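Local coordinates for protein intradiol ring-cleavage dioxygenase (Streptomyces sp. SirexAA-E, PDB 4ILV) that probably cleaves catechol-type aromatic rings between their two hydroxylated carbons, using a bound ferric ion and molecular oxygen, at residues L84-Y95 with Y124-A135. Residues are numbered along the deposited sequence; the frame is centred on the assembly and turned at random.
Sequences LDFWQADTGGAY and YPGRTRHIHVKA. With FE (Fe (III) ion), chain C; EDO (1,2-ethanediol), chain D.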
ATOM      1  N   LEU A  84       0.059   4.506   8.541  1.00 24.58           N
ATOM      2  CA  LEU A  84      -0.180   3.862   7.255  1.00 28.97           C
ATOM      3  C   LEU A  84      -1.044   2.608   7.449  1.00 25.81           C
ATOM      4  O   LEU A  84      -0.640   1.683   8.134  1.00 26.67           O
ATOM      5  CB  LEU A  84       1.141   3.478   6.595  1.00 22.57           C
ATOM      6  CG  LEU A  84       2.035   4.672   6.239  1.00 28.04           C
ATOM      7  CD1 LEU A  84       3.415   4.183   5.872  1.00 25.82           C
ATOM      8  CD2 LEU A  84       1.416   5.430   5.073  1.00 23.73           C
ATOM      9  N   ASP A  85      -2.218   2.597   6.842  1.00 26.41           N
ATOM     10  CA  ASP A  85      -3.194   1.533   7.035  1.00 25.22           C
ATOM     11  C   ASP A  85      -3.412   0.863   5.688  1.00 24.72           C
ATOM     12  O   ASP A  85      -4.022   1.446   4.796  1.00 25.38           O
ATOM     13  CB  ASP A  85      -4.491   2.148   7.570  1.00 24.38           C
ATOM     14  CG  ASP A  85      -5.544   1.100   7.978  1.00 31.70           C
ATOM     15  OD1 ASP A  85      -5.203  -0.097   8.110  1.00 28.71           O
ATOM     16  OD2 ASP A  85      -6.718   1.490   8.185  1.00 29.44           O
ATOM     17  N   PHE A  86      -2.896  -0.355   5.539  1.00 21.12           N
ATOM     18  CA  PHE A  86      -2.935  -1.065   4.262  1.00 19.96           C
ATOM     19  C   PHE A  86      -4.060  -2.102   4.228  1.00 24.38           C
ATOM     20  O   PHE A  86      -4.359  -2.736   5.239  1.00 26.00           O
ATOM     21  CB  PHE A  86      -1.611  -1.796   4.027  1.00 18.61           C
ATOM     22  CG  PHE A  86      -0.425  -0.892   3.756  1.00 20.79           C
ATOM     23  CD1 PHE A  86      -0.176  -0.436   2.474  1.00 20.00           C
ATOM     24  CD2 PHE A  86       0.460  -0.555   4.765  1.00 22.41           C
ATOM     25  CE1 PHE A  86       0.925   0.351   2.203  1.00 19.16           C
ATOM     26  CE2 PHE A  86       1.572   0.238   4.508  1.00 29.84           C
ATOM     27  CZ  PHE A  86       1.804   0.694   3.231  1.00 24.18           C
ATOM     28  N   TRP A  87      -4.693  -2.266   3.073  1.00 27.37           N
ATOM     29  CA  TRP A  87      -5.538  -3.438   2.853  1.00 26.01           C
ATOM     30  C   TRP A  87      -5.486  -3.849   1.374  1.00 28.04           C
ATOM     31  O   TRP A  87      -5.119  -3.037   0.518  1.00 23.20           O
ATOM     32  CB  TRP A  87      -6.974  -3.224   3.372  1.00 22.67           C
ATOM     33  CG  TRP A  87      -7.814  -2.278   2.572  1.00 21.26           C
ATOM     34  CD1 TRP A  87      -8.822  -2.612   1.704  1.00 23.92           C
ATOM     35  CD2 TRP A  87      -7.746  -0.847   2.578  1.00 17.16           C
ATOM     36  NE1 TRP A  87      -9.371  -1.479   1.162  1.00 24.21           N
ATOM     37  CE2 TRP A  87      -8.734  -0.381   1.682  1.00 23.22           C
ATOM     38  CE3 TRP A  87      -6.933   0.084   3.233  1.00 26.92           C
ATOM     39  CZ2 TRP A  87      -8.934   0.977   1.426  1.00 22.84           C
ATOM     40  CZ3 TRP A  87      -7.133   1.438   2.978  1.00 26.12           C
ATOM     41  CH2 TRP A  87      -8.126   1.869   2.083  1.00 22.39           C
ATOM     42  N   GLN A  88      -5.828  -5.104   1.081  1.00 25.54           N
ATOM     43  CA  GLN A  88      -5.626  -5.649  -0.263  1.00 22.33           C
ATOM     44  C   GLN A  88      -6.307  -6.991  -0.416  1.00 21.76           C
ATOM     45  O   GLN A  88      -6.676  -7.621   0.574  1.00 20.79           O
ATOM     46  CB  GLN A  88      -4.139  -5.880  -0.529  1.00 15.27           C
ATOM     47  CG  GLN A  88      -3.555  -7.015   0.338  1.00 19.39           C
ATOM     48  CD  GLN A  88      -2.157  -7.423  -0.065  1.00 21.92           C
ATOM     49  OE1 GLN A  88      -1.173  -6.800   0.337  1.00 23.23           O
ATOM     50  NE2 GLN A  88      -2.057  -8.480  -0.862  1.00 20.85           N
ATOM     51  N   ALA A  89      -6.428  -7.447  -1.658  1.00 23.32           N
ATOM     52  CA  ALA A  89      -6.960  -8.784  -1.914  1.00 22.52           C
ATOM     53  C   ALA A  89      -5.890  -9.834  -1.667  1.00 24.50           C
ATOM     54  O   ALA A  89      -4.692  -9.527  -1.705  1.00 24.72           O
ATOM     55  CB  ALA A  89      -7.471  -8.883  -3.347  1.00 26.81           C
ATOM     56  N   ASP A  90      -6.320 -11.075  -1.427  1.00 26.95           N
ATOM     57  CA  ASP A  90      -5.391 -12.188  -1.290  1.00 19.76           C
ATOM     58  C   ASP A  90      -4.910 -12.626  -2.670  1.00 20.61           C
ATOM     59  O   ASP A  90      -5.216 -11.966  -3.663  1.00 24.62           O
ATOM     60  CB  ASP A  90      -6.001 -13.347  -0.468  1.00 19.98           C
ATOM     61  CG  ASP A  90      -7.202 -14.013  -1.139  1.00 26.30           C
ATOM     62  OD1 ASP A  90      -7.439 -13.832  -2.361  1.00 21.45           O
ATOM     63  OD2 ASP A  90      -7.914 -14.750  -0.412  1.00 27.80           O
ATOM     64  N   THR A  91      -4.140 -13.709  -2.741  1.00 20.68           N
ATOM     65  CA  THR A  91      -3.568 -14.135  -4.023  1.00 20.94           C
ATOM     66  C   THR A  91      -4.638 -14.488  -5.059  1.00 27.17           C
ATOM     67  O   THR A  91      -4.382 -14.482  -6.260  1.00 28.41           O
ATOM     68  CB  THR A  91      -2.595 -15.313  -3.861  1.00 17.21           C
ATOM     69  OG1 THR A  91      -1.856 -15.474  -5.071  1.00 22.85           O
ATOM     70  CG2 THR A  91      -3.351 -16.637  -3.545  1.00 19.08           C
ATOM     71  N   GLY A  92      -5.839 -14.798  -4.585  1.00 26.89           N
ATOM     72  CA  GLY A  92      -6.924 -15.182  -5.461  1.00 26.85           C
ATOM     73  C   GLY A  92      -7.882 -14.038  -5.738  1.00 26.23           C
ATOM     74  O   GLY A  92      -8.925 -14.232  -6.360  1.00 27.77           O
ATOM     75  N   GLY A  93      -7.554 -12.854  -5.236  1.00 24.82           N
ATOM     76  CA  GLY A  93      -8.344 -11.673  -5.525  1.00 29.35           C
ATOM     77  C   GLY A  93      -9.510 -11.416  -4.582  1.00 26.81           C
ATOM     78  O   GLY A  93     -10.346 -10.561  -4.856  1.00 28.44           O
ATOM     79  N   ALA A  94      -9.562 -12.119  -3.457  1.00 27.24           N
ATOM     80  CA  ALA A  94     -10.663 -11.913  -2.511  1.00 26.04           C
ATOM     81  C   ALA A  94     -10.262 -11.023  -1.335  1.00 29.05           C
ATOM     82  O   ALA A  94      -9.163 -11.173  -0.789  1.00 22.92           O
ATOM     83  CB  ALA A  94     -11.197 -13.274  -2.005  1.00 27.28           C
ATOM     84  N   TYR A  95     -11.151 -10.108  -0.942  1.00 30.55           N
ATOM     85  CA  TYR A  95     -10.944  -9.318   0.275  1.00 28.38           C
ATOM     86  C   TYR A  95     -11.651 -10.015   1.433  1.00 32.75           C
ATOM     87  O   TYR A  95     -12.695 -10.646   1.247  1.00 27.56           O
ATOM     88  CB  TYR A  95     -11.508  -7.894   0.139  1.00 23.10           C
ATOM     89  CG  TYR A  95     -10.741  -6.991  -0.806  1.00 25.81           C
ATOM     90  CD1 TYR A  95      -9.780  -6.097  -0.319  1.00 20.93           C
ATOM     91  CD2 TYR A  95     -10.976  -7.021  -2.177  1.00 24.87           C
ATOM     92  CE1 TYR A  95      -9.067  -5.264  -1.181  1.00 22.49           C
ATOM     93  CE2 TYR A  95     -10.272  -6.178  -3.049  1.00 24.70           C
ATOM     94  CZ  TYR A  95      -9.312  -5.310  -2.544  1.00 22.79           C
ATOM     95  OH  TYR A  95      -8.599  -4.477  -3.392  1.00 23.10           O
ATOM     96  N   TYR A 124      -9.057  -9.204  -9.645  1.00 29.02           N
ATOM     97  CA  TYR A 124     -10.490  -9.425  -9.504  1.00 34.82           C
ATOM     98  C   TYR A 124     -11.240  -8.589 -10.555  1.00 31.89           C
ATOM     99  O   TYR A 124     -10.605  -7.806 -11.263  1.00 29.68           O
ATOM    100  CB  TYR A 124     -10.939  -9.161  -8.057  1.00 29.83           C
ATOM    101  CG  TYR A 124     -10.772  -7.753  -7.529  1.00 30.78           C
ATOM    102  CD1 TYR A 124     -11.748  -6.783  -7.751  1.00 31.89           C
ATOM    103  CD2 TYR A 124      -9.675  -7.409  -6.756  1.00 28.15           C
ATOM    104  CE1 TYR A 124     -11.620  -5.506  -7.244  1.00 30.14           C
ATOM    105  CE2 TYR A 124      -9.531  -6.116  -6.240  1.00 29.35           C
ATOM    106  CZ  TYR A 124     -10.511  -5.174  -6.485  1.00 30.52           C
ATOM    107  OH  TYR A 124     -10.391  -3.897  -5.984  1.00 33.73           O
ATOM    108  N   PRO A 125     -12.575  -8.788 -10.710  1.00 34.97           N
ATOM    109  CA  PRO A 125     -13.197  -8.162 -11.887  1.00 33.21           C
ATOM    110  C   PRO A 125     -13.088  -6.631 -12.003  1.00 36.23           C
ATOM    111  O   PRO A 125     -13.342  -5.882 -11.058  1.00 36.48           O
ATOM    112  CB  PRO A 125     -14.663  -8.606 -11.788  1.00 31.60           C
ATOM    113  CG  PRO A 125     -14.591  -9.952 -11.065  1.00 31.89           C
ATOM    114  CD  PRO A 125     -13.498  -9.730 -10.039  1.00 32.95           C
ATOM    115  N   GLY A 126     -12.692  -6.189 -13.193  1.00 32.04           N
ATOM    116  CA  GLY A 126     -12.698  -4.786 -13.540  1.00 36.53           C
ATOM    117  C   GLY A 126     -11.501  -3.965 -13.091  1.00 38.61           C
ATOM    118  O   GLY A 126     -11.385  -2.809 -13.474  1.00 46.48           O
ATOM    119  N   ARG A 127     -10.609  -4.539 -12.292  1.00 32.77           N
ATOM    120  CA  ARG A 127      -9.516  -3.737 -11.738  1.00 33.37           C
ATOM    121  C   ARG A 127      -8.151  -4.310 -12.063  1.00 31.95           C
ATOM    122  O   ARG A 127      -7.950  -5.529 -12.073  1.00 30.69           O
ATOM    123  CB  ARG A 127      -9.648  -3.591 -10.213  1.00 28.06           C
ATOM    124  CG  ARG A 127     -10.942  -2.951  -9.735  1.00 39.02           C
ATOM    125  CD  ARG A 127     -10.729  -1.637  -8.999  1.00 34.45           C
ATOM    126  NE  ARG A 127      -9.612  -0.867  -9.533  1.00 35.56           N
ATOM    127  CZ  ARG A 127      -8.732  -0.223  -8.774  1.00 35.33           C
ATOM    128  NH1 ARG A 127      -8.851  -0.254  -7.448  1.00 33.54           N
ATOM    129  NH2 ARG A 127      -7.734   0.453  -9.338  1.00 35.08           N
ATOM    130  N   THR A 128      -7.198  -3.414 -12.284  1.00 31.90           N
ATOM    131  CA  THR A 128      -5.806  -3.814 -12.356  1.00 27.69           C
ATOM    132  C   THR A 128      -5.318  -4.156 -10.946  1.00 29.14           C
ATOM    133  O   THR A 128      -6.047  -3.976  -9.967  1.00 28.66           O
ATOM    134  CB  THR A 128      -4.932  -2.717 -12.966  1.00 29.21           C
ATOM    135  OG1 THR A 128      -3.644  -3.258 -13.280  1.00 26.77           O
ATOM    136  CG2 THR A 128      -4.785  -1.554 -11.998  1.00 22.82           C
ATOM    137  N   ARG A 129      -4.095  -4.663 -10.843  1.00 25.50           N
ATOM    138  CA  ARG A 129      -3.554  -5.078  -9.558  1.00 22.42           C
ATOM    139  C   ARG A 129      -3.210  -3.861  -8.669  1.00 29.13           C
ATOM    140  O   ARG A 129      -2.607  -2.890  -9.143  1.00 22.47           O
ATOM    141  CB  ARG A 129      -2.312  -5.927  -9.804  1.00 25.53           C
ATOM    142  CG  ARG A 129      -2.010  -6.871  -8.679  1.00 33.65           C
ATOM    143  CD  ARG A 129      -0.783  -7.701  -8.973  1.00 29.30           C
ATOM    144  NE  ARG A 129      -0.829  -8.307 -10.298  1.00 25.60           N
ATOM    145  CZ  ARG A 129      -1.408  -9.463 -10.597  1.00 31.40           C
ATOM    146  NH1 ARG A 129      -2.030 -10.186  -9.663  1.00 30.78           N
ATOM    147  NH2 ARG A 129      -1.357  -9.892 -11.851  1.00 27.19           N
ATOM    148  N   HIS A 130      -3.563  -3.914  -7.384  1.00 26.92           N
ATOM    149  CA  HIS A 130      -3.329  -2.771  -6.494  1.00 25.31           C
ATOM    150  C   HIS A 130      -3.319  -3.140  -5.017  1.00 22.89           C
ATOM    151  O   HIS A 130      -3.899  -4.130  -4.608  1.00 21.49           O
ATOM    152  CB  HIS A 130      -4.413  -1.701  -6.704  1.00 25.54           C
ATOM    153  CG  HIS A 130      -5.801  -2.195  -6.413  1.00 24.84           C
ATOM    154  ND1 HIS A 130      -6.493  -3.013  -7.279  1.00 27.89           N
ATOM    155  CD2 HIS A 130      -6.608  -2.018  -5.336  1.00 27.60           C
ATOM    156  CE1 HIS A 130      -7.672  -3.312  -6.755  1.00 30.47           C
ATOM    157  NE2 HIS A 130      -7.768  -2.721  -5.577  1.00 29.90           N
ATOM    158  N   ILE A 131      -2.691  -2.286  -4.217  1.00 22.58           N
ATOM    159  CA  ILE A 131      -2.769  -2.365  -2.766  1.00 21.94           C
ATOM    160  C   ILE A 131      -3.366  -1.056  -2.258  1.00 27.04           C
ATOM    161  O   ILE A 131      -2.927   0.023  -2.665  1.00 25.89           O
ATOM    162  CB  ILE A 131      -1.366  -2.540  -2.159  1.00 20.10           C
ATOM    163  CG1 ILE A 131      -0.817  -3.927  -2.493  1.00 20.98           C
ATOM    164  CG2 ILE A 131      -1.402  -2.340  -0.650  1.00 18.05           C
ATOM    165  CD1 ILE A 131       0.652  -4.102  -2.069  1.00 25.18           C
ATOM    166  N   HIS A 132      -4.360  -1.132  -1.373  1.00 21.46           N
ATOM    167  CA  HIS A 132      -4.961   0.087  -0.848  1.00 22.16           C
ATOM    168  C   HIS A 132      -4.182   0.621   0.350  1.00 24.07           C
ATOM    169  O   HIS A 132      -3.640  -0.151   1.128  1.00 23.66           O
ATOM    170  CB  HIS A 132      -6.393  -0.168  -0.400  1.00 23.83           C
ATOM    171  CG  HIS A 132      -7.344  -0.474  -1.513  1.00 29.01           C
ATOM    172  ND1 HIS A 132      -8.031   0.508  -2.192  1.00 27.68           N
ATOM    173  CD2 HIS A 132      -7.755  -1.656  -2.038  1.00 22.80           C
ATOM    174  CE1 HIS A 132      -8.809  -0.054  -3.104  1.00 26.75           C
ATOM    175  NE2 HIS A 132      -8.650  -1.362  -3.037  1.00 25.43           N
ATOM    176  N   VAL A 133      -4.151   1.939   0.511  1.00 20.22           N
ATOM    177  CA  VAL A 133      -3.496   2.533   1.671  1.00 20.72           C
ATOM    178  C   VAL A 133      -4.139   3.860   2.089  1.00 27.12           C
ATOM    179  O   VAL A 133      -4.499   4.701   1.249  1.00 32.03           O
ATOM    180  CB  VAL A 133      -1.963   2.705   1.441  1.00 22.66           C
ATOM    181  CG1 VAL A 133      -1.679   3.655   0.258  1.00 21.00           C
ATOM    182  CG2 VAL A 133      -1.259   3.208   2.722  1.00 27.54           C
ATOM    183  N   LYS A 134      -4.305   4.032   3.397  1.00 25.52           N
ATOM    184  CA  LYS A 134      -4.653   5.334   3.963  1.00 24.80           C
ATOM    185  C   LYS A 134      -3.460   5.847   4.767  1.00 28.24           C
ATOM    186  O   LYS A 134      -2.933   5.121   5.606  1.00 32.09           O
ATOM    187  CB  LYS A 134      -5.873   5.226   4.877  1.00 26.81           C
ATOM    188  CG  LYS A 134      -7.178   5.060   4.134  1.00 30.88           C
ATOM    189  CD  LYS A 134      -8.311   4.790   5.092  1.00 30.92           C
ATOM    190  CE  LYS A 134      -9.614   4.618   4.346  1.00 32.40           C
ATOM    191  NZ  LYS A 134     -10.158   5.938   3.925  1.00 29.35           N
ATOM    192  N   ALA A 135      -3.048   7.091   4.514  1.00 25.94           N
ATOM    193  CA  ALA A 135      -1.926   7.706   5.215  1.00 29.89           C
ATOM    194  C   ALA A 135      -2.397   8.916   6.007  1.00 32.35           C
ATOM    195  O   ALA A 135      -3.125   9.762   5.486  1.00 35.35           O
ATOM    196  CB  ALA A 135      -0.827   8.137   4.214  1.00 26.55           C
TER
HETATM  197 FE    FE C 301      -9.539  -2.955  -4.371  1.00 29.77          FE
HETATM  198  C1  EDO D 302     -12.047  -1.188  -5.519  1.00 37.67           C
HETATM  199  O1  EDO D 302     -10.610  -1.215  -5.596  1.00 32.21           O
HETATM  200  C2  EDO D 302     -12.570  -2.346  -4.655  1.00 32.88           C
HETATM  201  O2  EDO D 302     -11.714  -2.565  -3.514  1.00 33.09           O
HETATM  202  O   HOH W   1      -6.347  -5.568  -3.918  1.00 20.65           O
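Tyr95 meets Tyr124, His130 and His132 at a ferric ion: the phenol oxygens Tyr95 OH and Tyr124 OH bind iron at 2.0 Å each, His130 NE2 at 2.2 Å and His132 NE2 at 2.3 Å. Tyrosine suits Fe(III), a hard Lewis acid that favours oxygen donors, while histidine adds nitrogen donors. The ring of His130 is held from both ends, by iron at NE2 and by Thr128 O, which accepts from ND1 close to the ring plane. One water donates to Tyr95 OH and His130 O and accepts from Ala89 N, bridging the loop after strand 84-87 to the backbone of His130. Leading away from the site, antiparallel strands 84-87 and 130-135 are joined by paired backbone bonds, Asp85 with Lys134 and Trp87 with His132.

With CG between its backbone N and carbonyl carbon (chi1 72°), Trp87 sets the face of its indole against the imidazole of His132; the five-membered ring and the imidazole form an offset stack, planes 8° apart. Replaced by an alanine, Trp87 would no longer cover this imidazole, which would probably be left freer to tilt on its bond to the iron. Tyr95 directs its edge toward the face of Tyr124. On the sheet face opposite Trp87 and His132, apolar groups suit the buried setting: Val133 CG2 sits over the Phe86 ring, and Leu84 CD2 meets Ala135 CB at 3.6 Å.

Ethanediol, probably from crystallisation, completes the iron shell through both oxygens, and Arg127 NH1 donates to its O1 (2.7 Å). Its two-oxygen chelation resembles the way intradiol dioxygenases bind a catechol, so these ligands probably form the catalytic site.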